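Local coordinates for MTH396 protein (Methanothermobacter thermautotrophicus, PDB 1NXH) that is of unknown function, belongs to the EhaM family and forms an all-helical, disulfide-linked homodimer, at residues I87-E98 with R118-S126. Numbering follows the deposited sequence.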
ATOM      1  N   ILE A  87      10.444  14.396  -4.628  1.00 38.96           N
ATOM      2  CA  ILE A  87       9.571  14.478  -5.801  1.00 38.96           C
ATOM      3  C   ILE A  87       8.366  15.415  -5.640  1.00 38.96           C
ATOM      4  O   ILE A  87       7.616  15.344  -4.668  1.00 38.96           O
ATOM      5  CB  ILE A  87       9.099  13.084  -6.210  1.00 26.23           C
ATOM      6  CG1 ILE A  87      10.285  12.354  -6.841  1.00 26.23           C
ATOM      7  CG2 ILE A  87       7.902  13.185  -7.146  1.00 26.23           C
ATOM      8  CD1 ILE A  87       9.971  10.998  -7.354  1.00 26.23           C
ATOM      9  N   SER A  88       8.194  16.297  -6.612  1.00 43.64           N
ATOM     10  CA  SER A  88       7.110  17.251  -6.557  1.00 43.64           C
ATOM     11  C   SER A  88       5.790  16.536  -6.518  1.00 43.64           C
ATOM     12  O   SER A  88       5.645  15.447  -7.085  1.00 43.64           O
ATOM     13  CB  SER A  88       7.132  18.156  -7.778  1.00 71.83           C
ATOM     14  OG  SER A  88       6.825  17.411  -8.939  1.00 71.83           O
ATOM     15  N   VAL A  89       4.829  17.159  -5.846  1.00 29.30           N
ATOM     16  CA  VAL A  89       3.489  16.594  -5.752  1.00 29.30           C
ATOM     17  C   VAL A  89       2.934  16.476  -7.162  1.00 29.30           C
ATOM     18  O   VAL A  89       2.314  15.477  -7.528  1.00 29.30           O
ATOM     19  CB  VAL A  89       2.529  17.496  -4.935  1.00 32.96           C
ATOM     20  CG1 VAL A  89       1.104  17.029  -5.140  1.00 32.96           C
ATOM     21  CG2 VAL A  89       2.874  17.445  -3.440  1.00 32.96           C
ATOM     22  N   ASP A  90       3.170  17.522  -7.945  1.00 30.45           N
ATOM     23  CA  ASP A  90       2.709  17.568  -9.317  1.00 30.45           C
ATOM     24  C   ASP A  90       3.200  16.324 -10.030  1.00 30.45           C
ATOM     25  O   ASP A  90       2.408  15.593 -10.626  1.00 30.45           O
ATOM     26  CB  ASP A  90       3.223  18.840  -9.983  1.00 89.17           C
ATOM     27  CG  ASP A  90       2.786  20.096  -9.233  1.00 89.17           C
ATOM     28  OD1 ASP A  90       3.017  21.214  -9.735  1.00 89.17           O
ATOM     29  OD2 ASP A  90       2.210  19.969  -8.130  1.00 89.17           O
ATOM     30  N   ASP A  91       4.503  16.073  -9.947  1.00 29.07           N
ATOM     31  CA  ASP A  91       5.083  14.885 -10.569  1.00 29.07           C
ATOM     32  C   ASP A  91       4.344  13.646 -10.059  1.00 29.07           C
ATOM     33  O   ASP A  91       3.809  12.843 -10.844  1.00 29.07           O
ATOM     34  CB  ASP A  91       6.569  14.747 -10.210  1.00 83.58           C
ATOM     35  CG  ASP A  91       7.466  15.671 -11.011  1.00 83.58           C
ATOM     36  OD1 ASP A  91       8.658  15.784 -10.646  1.00 83.58           O
ATOM     37  OD2 ASP A  91       6.991  16.272 -12.001  1.00 83.58           O
ATOM     38  N   ALA A  92       4.313  13.512  -8.735  1.00 34.57           N
ATOM     39  CA  ALA A  92       3.689  12.372  -8.081  1.00 34.57           C
ATOM     40  C   ALA A  92       2.286  12.069  -8.569  1.00 34.57           C
ATOM     41  O   ALA A  92       1.988  10.944  -8.979  1.00 34.57           O
ATOM     42  CB  ALA A  92       3.675  12.587  -6.573  1.00  4.83           C
ATOM     43  N   GLU A  93       1.428  13.079  -8.527  1.00 28.40           N
ATOM     44  CA  GLU A  93       0.045  12.900  -8.932  1.00 28.40           C
ATOM     45  C   GLU A  93      -0.029  12.436 -10.376  1.00 28.40           C
ATOM     46  O   GLU A  93      -0.713  11.456 -10.698  1.00 28.40           O
ATOM     47  CB  GLU A  93      -0.729  14.200  -8.751  1.00 84.55           C
ATOM     48  CG  GLU A  93      -2.167  13.985  -8.299  1.00 84.55           C
ATOM     49  CD  GLU A  93      -2.258  13.461  -6.870  1.00 84.55           C
ATOM     50  OE1 GLU A  93      -1.663  14.090  -5.968  1.00 84.55           O
ATOM     51  OE2 GLU A  93      -2.929  12.429  -6.646  1.00 84.55           O
ATOM     52  N   ALA A  94       0.693  13.138 -11.242  1.00 42.09           N
ATOM     53  CA  ALA A  94       0.736  12.799 -12.660  1.00 42.09           C
ATOM     54  C   ALA A  94       1.055  11.329 -12.825  1.00 42.09           C
ATOM     55  O   ALA A  94       0.315  10.603 -13.484  1.00 42.09           O
ATOM     56  CB  ALA A  94       1.791  13.623 -13.355  1.00 41.76           C
ATOM     57  N   LEU A  95       2.161  10.907 -12.215  1.00 26.96           N
ATOM     58  CA  LEU A  95       2.616   9.524 -12.277  1.00 26.96           C
ATOM     59  C   LEU A  95       1.556   8.530 -11.825  1.00 26.96           C
ATOM     60  O   LEU A  95       1.340   7.481 -12.461  1.00 26.96           O
ATOM     61  CB  LEU A  95       3.858   9.336 -11.412  1.00 17.71           C
ATOM     62  CG  LEU A  95       4.423   7.907 -11.445  1.00 17.71           C
ATOM     63  CD1 LEU A  95       4.827   7.534 -12.884  1.00 17.71           C
ATOM     64  CD2 LEU A  95       5.620   7.807 -10.502  1.00 17.71           C
ATOM     65  N   LYS A  96       0.897   8.852 -10.718  1.00 38.74           N
ATOM     66  CA  LYS A  96      -0.136   7.969 -10.204  1.00 38.74           C
ATOM     67  C   LYS A  96      -1.286   7.910 -11.202  1.00 38.74           C
ATOM     68  O   LYS A  96      -1.912   6.861 -11.377  1.00 38.74           O
ATOM     69  CB  LYS A  96      -0.604   8.463  -8.832  1.00 38.56           C
ATOM     70  CG  LYS A  96       0.425   8.201  -7.726  1.00 38.56           C
ATOM     71  CD  LYS A  96       0.407   9.269  -6.632  1.00 38.56           C
ATOM     72  CE  LYS A  96      -0.864   9.201  -5.778  1.00 38.56           C
ATOM     73  NZ  LYS A  96      -0.941  10.335  -4.801  1.00 38.56           N
ATOM     74  N   ASP A  97      -1.539   9.029 -11.878  1.00 25.52           N
ATOM     75  CA  ASP A  97      -2.614   9.083 -12.855  1.00 25.52           C
ATOM     76  C   ASP A  97      -2.401   8.083 -13.975  1.00 25.52           C
ATOM     77  O   ASP A  97      -3.206   7.162 -14.177  1.00 25.52           O
ATOM     78  CB  ASP A  97      -2.728  10.481 -13.455  1.00 54.29           C
ATOM     79  CG  ASP A  97      -3.271  11.486 -12.472  1.00 54.29           C
ATOM     80  OD1 ASP A  97      -4.076  11.082 -11.610  1.00 54.29           O
ATOM     81  OD2 ASP A  97      -2.911  12.678 -12.567  1.00 54.29           O
ATOM     82  N   GLU A  98      -1.309   8.277 -14.707  1.00 30.21           N
ATOM     83  CA  GLU A  98      -0.968   7.414 -15.826  1.00 30.21           C
ATOM     84  C   GLU A  98      -0.876   5.941 -15.491  1.00 30.21           C
ATOM     85  O   GLU A  98      -1.332   5.119 -16.286  1.00 30.21           O
ATOM     86  CB  GLU A  98       0.334   7.868 -16.463  1.00 80.09           C
ATOM     87  CG  GLU A  98       1.305   8.468 -15.504  1.00 80.09           C
ATOM     88  CD  GLU A  98       2.459   9.075 -16.236  1.00 80.09           C
ATOM     89  OE1 GLU A  98       2.209   9.684 -17.299  1.00 80.09           O
ATOM     90  OE2 GLU A  98       3.609   8.952 -15.761  1.00 80.09           O
ATOM     91  N   ARG A 118       9.774   2.335 -13.203  1.00 40.36           N
ATOM     92  CA  ARG A 118      10.590   2.880 -14.286  1.00 40.36           C
ATOM     93  C   ARG A 118      10.453   4.400 -14.432  1.00 40.36           C
ATOM     94  O   ARG A 118      11.435   5.136 -14.270  1.00 40.36           O
ATOM     95  CB  ARG A 118      10.241   2.199 -15.626  1.00 64.14           C
ATOM     96  CG  ARG A 118      10.892   0.818 -15.828  1.00 64.14           C
ATOM     97  CD  ARG A 118      10.976   0.390 -17.312  1.00 64.14           C
ATOM     98  NE  ARG A 118       9.706  -0.094 -17.869  1.00 64.14           N
ATOM     99  CZ  ARG A 118       9.124  -1.255 -17.559  1.00 64.14           C
ATOM    100  NH1 ARG A 118       9.687  -2.083 -16.685  1.00 64.14           N
ATOM    101  NH2 ARG A 118       7.964  -1.583 -18.118  1.00 64.14           N
ATOM    102  N   ARG A 119       9.244   4.875 -14.729  1.00 51.46           N
ATOM    103  CA  ARG A 119       9.062   6.305 -14.900  1.00 51.46           C
ATOM    104  C   ARG A 119       9.469   7.069 -13.646  1.00 51.46           C
ATOM    105  O   ARG A 119       9.834   8.236 -13.724  1.00 51.46           O
ATOM    106  CB  ARG A 119       7.624   6.633 -15.293  1.00 71.37           C
ATOM    107  CG  ARG A 119       7.556   7.842 -16.244  1.00 71.37           C
ATOM    108  CD  ARG A 119       6.167   8.028 -16.835  1.00 71.37           C
ATOM    109  NE  ARG A 119       5.563   6.737 -17.167  1.00 71.37           N
ATOM    110  CZ  ARG A 119       4.405   6.578 -17.810  1.00 71.37           C
ATOM    111  NH1 ARG A 119       3.707   7.636 -18.204  1.00 71.37           N
ATOM    112  NH2 ARG A 119       3.938   5.355 -18.052  1.00 71.37           N
ATOM    113  N   LEU A 120       9.418   6.406 -12.496  1.00 52.11           N
ATOM    114  CA  LEU A 120       9.815   7.035 -11.242  1.00 52.11           C
ATOM    115  C   LEU A 120      11.303   7.305 -11.283  1.00 52.11           C
ATOM    116  O   LEU A 120      11.741   8.451 -11.162  1.00 52.11           O
ATOM    117  CB  LEU A 120       9.528   6.124 -10.049  1.00 31.70           C
ATOM    118  CG  LEU A 120      10.099   6.687  -8.737  1.00 31.70           C
ATOM    119  CD1 LEU A 120       9.419   7.999  -8.441  1.00 31.70           C
ATOM    120  CD2 LEU A 120       9.897   5.722  -7.575  1.00 31.70           C
ATOM    121  N   HIS A 121      12.074   6.227 -11.426  1.00 47.77           N
ATOM    122  CA  HIS A 121      13.532   6.309 -11.506  1.00 47.77           C
ATOM    123  C   HIS A 121      13.887   7.447 -12.439  1.00 47.77           C
ATOM    124  O   HIS A 121      14.771   8.260 -12.162  1.00 47.77           O
ATOM    125  CB  HIS A 121      14.115   5.005 -12.056  1.00 98.30           C
ATOM    126  CG  HIS A 121      14.130   3.888 -11.065  1.00 98.30           C
ATOM    127  ND1 HIS A 121      14.936   3.896  -9.946  1.00 98.30           N
ATOM    128  CD2 HIS A 121      13.414   2.740 -11.001  1.00 98.30           C
ATOM    129  CE1 HIS A 121      14.715   2.805  -9.235  1.00 98.30           C
ATOM    130  NE2 HIS A 121      13.795   2.086  -9.853  1.00 98.30           N
ATOM    131  N   GLU A 122      13.169   7.493 -13.552  1.00 57.22           N
ATOM    132  CA  GLU A 122      13.366   8.524 -14.546  1.00 57.22           C
ATOM    133  C   GLU A 122      13.332   9.868 -13.835  1.00 57.22           C
ATOM    134  O   GLU A 122      14.318  10.600 -13.812  1.00 57.22           O
ATOM    135  CB  GLU A 122      12.245   8.439 -15.571  1.00 71.19           C
ATOM    136  CG  GLU A 122      12.520   9.160 -16.853  1.00 71.19           C
ATOM    137  CD  GLU A 122      11.921   8.423 -18.022  1.00 71.19           C
ATOM    138  OE1 GLU A 122      10.736   8.047 -17.912  1.00 71.19           O
ATOM    139  OE2 GLU A 122      12.625   8.212 -19.037  1.00 71.19           O
ATOM    140  N   ILE A 123      12.189  10.168 -13.233  1.00 45.88           N
ATOM    141  CA  ILE A 123      11.989  11.415 -12.514  1.00 45.88           C
ATOM    142  C   ILE A 123      13.114  11.686 -11.532  1.00 45.88           C
ATOM    143  O   ILE A 123      13.710  12.763 -11.536  1.00 45.88           O
ATOM    144  CB  ILE A 123      10.653  11.387 -11.749  1.00 25.89           C
ATOM    145  CG1 ILE A 123       9.492  11.288 -12.741  1.00 25.89           C
ATOM    146  CG2 ILE A 123      10.498  12.644 -10.909  1.00 25.89           C
ATOM    147  CD1 ILE A 123       8.161  11.010 -12.090  1.00 25.89           C
ATOM    148  N   LEU A 124      13.397  10.704 -10.687  1.00 85.76           N
ATOM    149  CA  LEU A 124      14.449  10.855  -9.697  1.00 85.76           C
ATOM    150  C   LEU A 124      15.741  11.309 -10.350  1.00 85.76           C
ATOM    151  O   LEU A 124      16.426  12.195  -9.843  1.00 85.76           O
ATOM    152  CB  LEU A 124      14.681   9.538  -8.964  1.00 24.70           C
ATOM    153  CG  LEU A 124      13.525   9.063  -8.081  1.00 24.70           C
ATOM    154  CD1 LEU A 124      13.883   7.725  -7.440  1.00 24.70           C
ATOM    155  CD2 LEU A 124      13.223  10.123  -7.016  1.00 24.70           C
ATOM    156  N   ARG A 125      16.070  10.698 -11.480  1.00 57.52           N
ATOM    157  CA  ARG A 125      17.284  11.044 -12.201  1.00 57.52           C
ATOM    158  C   ARG A 125      17.026  12.198 -13.182  1.00 57.52           C
ATOM    159  O   ARG A 125      17.244  12.061 -14.383  1.00 57.52           O
ATOM    160  CB  ARG A 125      17.785   9.826 -12.968  1.00 59.38           C
ATOM    161  CG  ARG A 125      17.937   8.559 -12.138  1.00 59.38           C
ATOM    162  CD  ARG A 125      18.040   7.349 -13.068  1.00 59.38           C
ATOM    163  NE  ARG A 125      18.314   6.084 -12.387  1.00 59.38           N
ATOM    164  CZ  ARG A 125      18.185   4.895 -12.969  1.00 59.38           C
ATOM    165  NH1 ARG A 125      17.781   4.829 -14.232  1.00 59.38           N
ATOM    166  NH2 ARG A 125      18.471   3.778 -12.305  1.00 59.38           N
ATOM    167  N   SER A 126      16.556  13.330 -12.666  1.00 71.30           N
ATOM    168  CA  SER A 126      16.275  14.492 -13.501  1.00 71.30           C
ATOM    169  C   SER A 126      16.714  15.775 -12.813  1.00 71.30           C
ATOM    170  O   SER A 126      15.820  16.543 -12.391  1.00 71.30           O
ATOM    171  CB  SER A 126      14.784  14.580 -13.811  1.00 69.26           C
ATOM    172  OG  SER A 126      14.363  13.472 -14.573  1.00 69.26           O
ATOM    173  OXT SER A 126      17.942  15.998 -12.700  1.00 69.26           O
TER
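An antiparallel helical hairpin closes the C-terminal end of this all-helical fold: I87, L95 and E98, on or just before helix 89-104, meet R119, L120, I123 and L124 on helix 109-124. The axes of segments 89-98 and 118-124 come within 11.0 Å, at 162° between their directions, and I87, L95 and the E98/R119 pair span the gap. At one end I87, the residue before the N-cap S88, reaches across, its CD1 lying among L120 CD1, I123 CG2 and L124 CD2, with I123 CG2 4.0 Å from I87 CD1. CG1 of I87 stands anti to the carbonyl carbon (chi1 -73°), and the chain runs on extended to CD1, which it carries to the second helix. V81 and L80 of helix 77-83 touch I87 and L120 respectively, extending this apolar cluster, while I42 of the second subunit packs on L124. Midway, L95 and R119 run alongside one another, pointing opposite ways, L95 CD1 3.8 Å from R119 CB; L95 CD2 approaches I123 CD1 more loosely, at 4.4 Å. Farther along, E98 and R119 reach toward each other from the two helices and form a salt bridge, with R119 NH1 less surely placed. Carboxylate and guanidinium planes are 59° apart, hence the two groups do not lie flat together. R119 NH2 also pairs with E115 one turn back, making the arginine a link between two acids. A leucine in place of R119 would probably leave both E98 and E115 without this positive partner. On the hairpin's edge, the I123 CG2 methyl lies 3.6 Å from D91 OD1.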